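Local atomic coordinates of conjugal transfer protein TRWB (Escherichia coli, PDB entry 1E9R), a protein that probably couples DNA processing to DNA transport in bacterial conjugation, as a hexameric, ring-helicase-like member of the P-loop NTPase superfamily. Residues Thr21-Thr33 with Tyr406-Val418. Sequence-based numbering, arbitrary orientation.
With SO4 (sulfate ion), chain J.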
loop_
_atom_site.group_PDB
_atom_site.type_symbol
_atom_site.label_atom_id
_atom_site.label_comp_id
_atom_site.label_asym_id
_atom_site.label_seq_id
_atom_site.Cartn_x
_atom_site.Cartn_y
_atom_site.Cartn_z
ATOM N N THR B 21 -16.814 29.009 5.546
ATOM C CA THR B 21 -15.747 29.927 5.914
ATOM C C THR B 21 -16.034 31.366 5.505
ATOM O O THR B 21 -16.385 31.645 4.357
ATOM C CB THR B 21 -14.400 29.498 5.275
ATOM O OG1 THR B 21 -13.962 28.275 5.874
ATOM C CG2 THR B 21 -13.332 30.571 5.479
ATOM N N ARG B 22 -15.875 32.280 6.454
ATOM C CA ARG B 22 -16.099 33.687 6.185
ATOM C C ARG B 22 -14.748 34.344 6.013
ATOM O O ARG B 22 -13.836 34.092 6.788
ATOM C CB ARG B 22 -16.827 34.341 7.355
ATOM C CG ARG B 22 -18.235 33.823 7.598
ATOM C CD ARG B 22 -18.768 34.336 8.919
ATOM N NE ARG B 22 -18.010 33.824 10.062
ATOM C CZ ARG B 22 -18.060 34.344 11.287
ATOM N NH1 ARG B 22 -18.827 35.398 11.534
ATOM N NH2 ARG B 22 -17.357 33.804 12.272
ATOM N N ILE B 23 -14.593 35.159 4.980
ATOM C CA ILE B 23 -13.332 35.857 4.810
ATOM C C ILE B 23 -13.663 37.322 5.017
ATOM O O ILE B 23 -14.654 37.835 4.505
ATOM C CB ILE B 23 -12.685 35.609 3.427
ATOM C CG1 ILE B 23 -11.332 36.333 3.370
ATOM C CG2 ILE B 23 -13.624 36.025 2.316
ATOM C CD1 ILE B 23 -10.494 36.028 2.134
ATOM N N VAL B 24 -12.826 37.979 5.800
ATOM C CA VAL B 24 -13.020 39.366 6.167
ATOM C C VAL B 24 -11.738 40.123 5.833
ATOM O O VAL B 24 -10.733 39.510 5.466
ATOM C CB VAL B 24 -13.374 39.399 7.687
ATOM C CG1 VAL B 24 -12.324 40.111 8.497
ATOM C CG2 VAL B 24 -14.718 39.987 7.877
ATOM N N SER B 25 -11.771 41.449 5.923
ATOM C CA SER B 25 -10.585 42.257 5.630
ATOM C C SER B 25 -9.667 42.210 6.849
ATOM O O SER B 25 -10.125 41.972 7.968
ATOM C CB SER B 25 -10.976 43.712 5.353
ATOM O OG SER B 25 -11.326 44.385 6.558
ATOM N N GLY B 26 -8.375 42.430 6.646
ATOM C CA GLY B 26 -7.472 42.407 7.779
ATOM C C GLY B 26 -7.957 43.364 8.855
ATOM O O GLY B 26 -8.006 43.027 10.042
ATOM N N GLY B 27 -8.329 44.567 8.435
ATOM C CA GLY B 27 -8.794 45.560 9.381
ATOM C C GLY B 27 -9.959 45.086 10.218
ATOM O O GLY B 27 -9.960 45.240 11.445
ATOM N N LYS B 28 -10.957 44.507 9.554
ATOM C CA LYS B 28 -12.137 44.011 10.250
ATOM C C LYS B 28 -11.834 42.857 11.220
ATOM O O LYS B 28 -12.462 42.749 12.281
ATOM C CB LYS B 28 -13.202 43.589 9.239
ATOM C CG LYS B 28 -14.434 43.008 9.891
ATOM C CD LYS B 28 -15.580 42.882 8.909
ATOM C CE LYS B 28 -16.767 42.191 9.554
ATOM N NZ LYS B 28 -17.831 41.902 8.561
ATOM N N LEU B 29 -10.881 41.996 10.872
ATOM C CA LEU B 29 -10.533 40.891 11.764
ATOM C C LEU B 29 -9.870 41.440 13.029
ATOM O O LEU B 29 -10.192 41.022 14.148
ATOM C CB LEU B 29 -9.586 39.906 11.065
ATOM C CG LEU B 29 -9.058 38.711 11.871
ATOM C CD1 LEU B 29 -10.215 37.886 12.397
ATOM C CD2 LEU B 29 -8.146 37.867 10.981
ATOM N N LYS B 30 -8.944 42.381 12.841
ATOM C CA LYS B 30 -8.231 43.004 13.961
ATOM C C LYS B 30 -9.284 43.604 14.889
ATOM O O LYS B 30 -9.169 43.558 16.115
ATOM C CB LYS B 30 -7.267 44.094 13.437
ATOM C CG LYS B 30 -6.234 43.543 12.440
ATOM C CD LYS B 30 -5.267 44.570 11.843
ATOM C CE LYS B 30 -4.355 43.867 10.828
ATOM N NZ LYS B 30 -3.467 44.762 10.044
ATOM N N ARG B 31 -10.329 44.143 14.279
ATOM C CA ARG B 31 -11.425 44.757 15.007
ATOM C C ARG B 31 -12.137 43.704 15.848
ATOM O O ARG B 31 -12.438 43.923 17.019
ATOM C CB ARG B 31 -12.403 45.372 14.001
ATOM C CG ARG B 31 -13.342 46.438 14.548
ATOM C CD ARG B 31 -14.290 46.920 13.465
ATOM N NE ARG B 31 -13.575 47.400 12.296
ATOM C CZ ARG B 31 -13.974 47.182 11.052
ATOM N NH1 ARG B 31 -15.078 46.491 10.838
ATOM N NH2 ARG B 31 -13.268 47.653 10.031
ATOM N N MET B 32 -12.394 42.554 15.234
ATOM C CA MET B 32 -13.091 41.450 15.894
ATOM C C MET B 32 -12.296 40.652 16.936
ATOM O O MET B 32 -12.878 40.146 17.894
ATOM C CB MET B 32 -13.627 40.475 14.846
ATOM C CG MET B 32 -14.575 41.091 13.831
ATOM S SD MET B 32 -15.084 39.879 12.586
ATOM C CE MET B 32 -16.115 38.825 13.557
ATOM N N THR B 33 -10.986 40.514 16.751
ATOM C CA THR B 33 -10.187 39.759 17.711
ATOM C C THR B 33 -9.616 40.657 18.789
ATOM O O THR B 33 -9.140 40.167 19.812
ATOM C CB THR B 33 -9.023 39.026 17.034
ATOM O OG1 THR B 33 -8.163 39.968 16.391
ATOM C CG2 THR B 33 -9.543 38.080 16.003
ATOM N N TYR B 406 -2.720 34.175 5.334
ATOM C CA TYR B 406 -4.127 33.982 5.605
ATOM C C TYR B 406 -4.171 33.556 7.064
ATOM O O TYR B 406 -3.641 32.515 7.421
ATOM C CB TYR B 406 -4.709 32.890 4.722
ATOM C CG TYR B 406 -5.047 33.365 3.334
ATOM C CD1 TYR B 406 -6.182 34.143 3.109
ATOM C CD2 TYR B 406 -4.240 33.047 2.243
ATOM C CE1 TYR B 406 -6.509 34.594 1.833
ATOM C CE2 TYR B 406 -4.562 33.497 0.956
ATOM C CZ TYR B 406 -5.698 34.269 0.766
ATOM O OH TYR B 406 -6.028 34.723 -0.486
ATOM N N VAL B 407 -4.782 34.380 7.906
ATOM C CA VAL B 407 -4.877 34.089 9.327
ATOM C C VAL B 407 -6.231 33.495 9.694
ATOM O O VAL B 407 -7.271 34.128 9.478
ATOM C CB VAL B 407 -4.642 35.369 10.166
ATOM C CG1 VAL B 407 -4.670 35.041 11.656
ATOM C CG2 VAL B 407 -3.309 35.994 9.777
ATOM N N GLY B 408 -6.208 32.281 10.248
ATOM C CA GLY B 408 -7.430 31.605 10.653
ATOM C C GLY B 408 -7.356 31.123 12.090
ATOM O O GLY B 408 -6.913 30.013 12.357
ATOM N N PHE B 409 -7.793 31.963 13.018
ATOM C CA PHE B 409 -7.775 31.617 14.432
ATOM C C PHE B 409 -8.788 30.532 14.737
ATOM O O PHE B 409 -9.744 30.343 13.990
ATOM C CB PHE B 409 -8.061 32.855 15.278
ATOM C CG PHE B 409 -6.956 33.874 15.247
ATOM C CD1 PHE B 409 -5.681 33.554 15.714
ATOM C CD2 PHE B 409 -7.180 35.154 14.756
ATOM C CE1 PHE B 409 -4.640 34.503 15.693
ATOM C CE2 PHE B 409 -6.148 36.111 14.730
ATOM C CZ PHE B 409 -4.880 35.784 15.199
ATOM N N ALA B 410 -8.570 29.828 15.844
ATOM C CA ALA B 410 -9.444 28.740 16.269
ATOM C C ALA B 410 -10.860 29.229 16.516
ATOM O O ALA B 410 -11.085 30.425 16.721
ATOM C CB ALA B 410 -8.889 28.099 17.532
ATOM N N GLY B 411 -11.810 28.299 16.496
ATOM C CA GLY B 411 -13.192 28.662 16.737
ATOM C C GLY B 411 -13.909 29.298 15.556
ATOM O O GLY B 411 -13.505 29.149 14.398
ATOM N N ASN B 412 -14.976 30.025 15.863
ATOM C CA ASN B 412 -15.796 30.664 14.849
ATOM C C ASN B 412 -15.314 32.065 14.499
ATOM O O ASN B 412 -15.966 33.059 14.804
ATOM C CB ASN B 412 -17.241 30.685 15.341
ATOM C CG ASN B 412 -18.202 31.127 14.281
ATOM O OD1 ASN B 412 -18.074 30.750 13.119
ATOM N ND2 ASN B 412 -19.193 31.919 14.673
ATOM N N ARG B 413 -14.154 32.127 13.855
ATOM C CA ARG B 413 -13.559 33.392 13.440
ATOM C C ARG B 413 -13.400 33.398 11.936
ATOM O O ARG B 413 -13.037 32.386 11.341
ATOM C CB ARG B 413 -12.158 33.560 14.022
ATOM C CG ARG B 413 -12.011 33.176 15.457
ATOM C CD ARG B 413 -12.429 34.281 16.367
ATOM N NE ARG B 413 -12.109 33.940 17.744
ATOM C CZ ARG B 413 -12.276 34.765 18.771
ATOM N NH1 ARG B 413 -12.766 35.991 18.571
ATOM N NH2 ARG B 413 -11.943 34.362 19.998
ATOM N N PRO B 414 -13.675 34.535 11.295
ATOM C CA PRO B 414 -13.497 34.535 9.844
ATOM C C PRO B 414 -11.989 34.564 9.574
ATOM O O PRO B 414 -11.201 34.796 10.491
ATOM C CB PRO B 414 -14.200 35.818 9.414
ATOM C CG PRO B 414 -14.015 36.712 10.598
ATOM C CD PRO B 414 -14.295 35.786 11.756
ATOM N N ILE B 415 -11.584 34.307 8.335
ATOM C CA ILE B 415 -10.169 34.336 7.993
ATOM C C ILE B 415 -9.907 35.654 7.272
ATOM O O ILE B 415 -10.837 36.289 6.764
ATOM C CB ILE B 415 -9.773 33.170 7.060
ATOM C CG1 ILE B 415 -10.474 33.331 5.712
ATOM C CG2 ILE B 415 -10.116 31.835 7.709
ATOM C CD1 ILE B 415 -10.077 32.306 4.673
ATOM N N ALA B 416 -8.642 36.060 7.222
ATOM C CA ALA B 416 -8.275 37.306 6.571
ATOM C C ALA B 416 -6.928 37.221 5.850
ATOM O O ALA B 416 -6.003 36.572 6.327
ATOM C CB ALA B 416 -8.234 38.417 7.609
ATOM N N LYS B 417 -6.829 37.871 4.693
ATOM C CA LYS B 417 -5.587 37.913 3.936
ATOM C C LYS B 417 -4.917 39.193 4.419
ATOM O O LYS B 417 -5.393 40.299 4.157
ATOM C CB LYS B 417 -5.881 37.993 2.443
ATOM C CG LYS B 417 -4.660 38.001 1.535
ATOM C CD LYS B 417 -5.105 38.149 0.086
ATOM C CE LYS B 417 -3.932 38.357 -0.842
ATOM N NZ LYS B 417 -4.368 38.559 -2.249
ATOM N N VAL B 418 -3.823 39.033 5.152
ATOM C CA VAL B 418 -3.096 40.154 5.724
ATOM C C VAL B 418 -1.631 40.125 5.312
ATOM O O VAL B 418 -1.072 39.061 5.058
ATOM C CB VAL B 418 -3.189 40.107 7.271
ATOM C CG1 VAL B 418 -2.283 41.146 7.893
ATOM C CG2 VAL B 418 -4.614 40.347 7.706
HETATM S S SO4 J . -13.799 47.277 6.956
HETATM O O1 SO4 J . -12.493 47.672 7.533
HETATM O O2 SO4 J . -14.615 46.573 7.963
HETATM O O3 SO4 J . -14.513 48.484 6.493
HETATM O O4 SO4 J . -13.597 46.373 5.807
HETATM O O HOH W 1 -14.475 31.383 9.132
#
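Residues 23-24 form a short, weakly bonded strand at one margin of the large mixed sheet, parallel to strand 415-418, and the chain then turns into helix 26-33, which packs across that same strand. The pairing rests on two backbone bonds of Ile415: its N gives to Arg22 O at 2.7 Å, and Val24 N gives to Ile415 O at 2.8 Å, both fairly straight. Just before them a water bridges Arg22 N to Arg413 O. Ile23 and Ile415, beta-branched residues, which suit extended chain, share one face of the sheet, their CG1 atoms 3.9 Å apart.

On the helix-covered face, the side chain of Leu29 leaves the helix with CG anti to the backbone N (chi1 177°), which brings CD2 to 3.4 Å from Ala416 CB while CD1 packs 3.8 Å from Pro414 O; the small alanine lets the leucine come this close. The sulfur of Met32, SD, rests against CG of the Pro414 ring at 3.9 Å. Arg22 lays one face of its guanidinium over Pro414 CD, which is offset toward the rim of the group. Gly26 suits its place because a side chain would collide with Val418 CG2, which lies 3.5 Å from Gly26 CA.

Ser25 is the N-cap of helix 26-33; its short hydroxyl can turn back to accept from Lys28 N at 3.0 Å, and OG also donates to a sulfate, probably from the crystallisation liquor, that Arg31 also holds. Replacing Ser25 by an alanine removes that hydroxyl and would probably leave Lys28 N without its cap and the sulfate with one donor fewer.

Beyond 415-418 the sheet continues antiparallel into strand 404-408 and then 339-342. Strand 45-46 packs Val45 against Leu29, Thr33 and Phe409, and Thr33 OG1 bonds to Pro46 O. Near the 409-414 turn, Asn399 of a neighbouring subunit packs on Asn412, placing this margin of the sheet at a subunit interface.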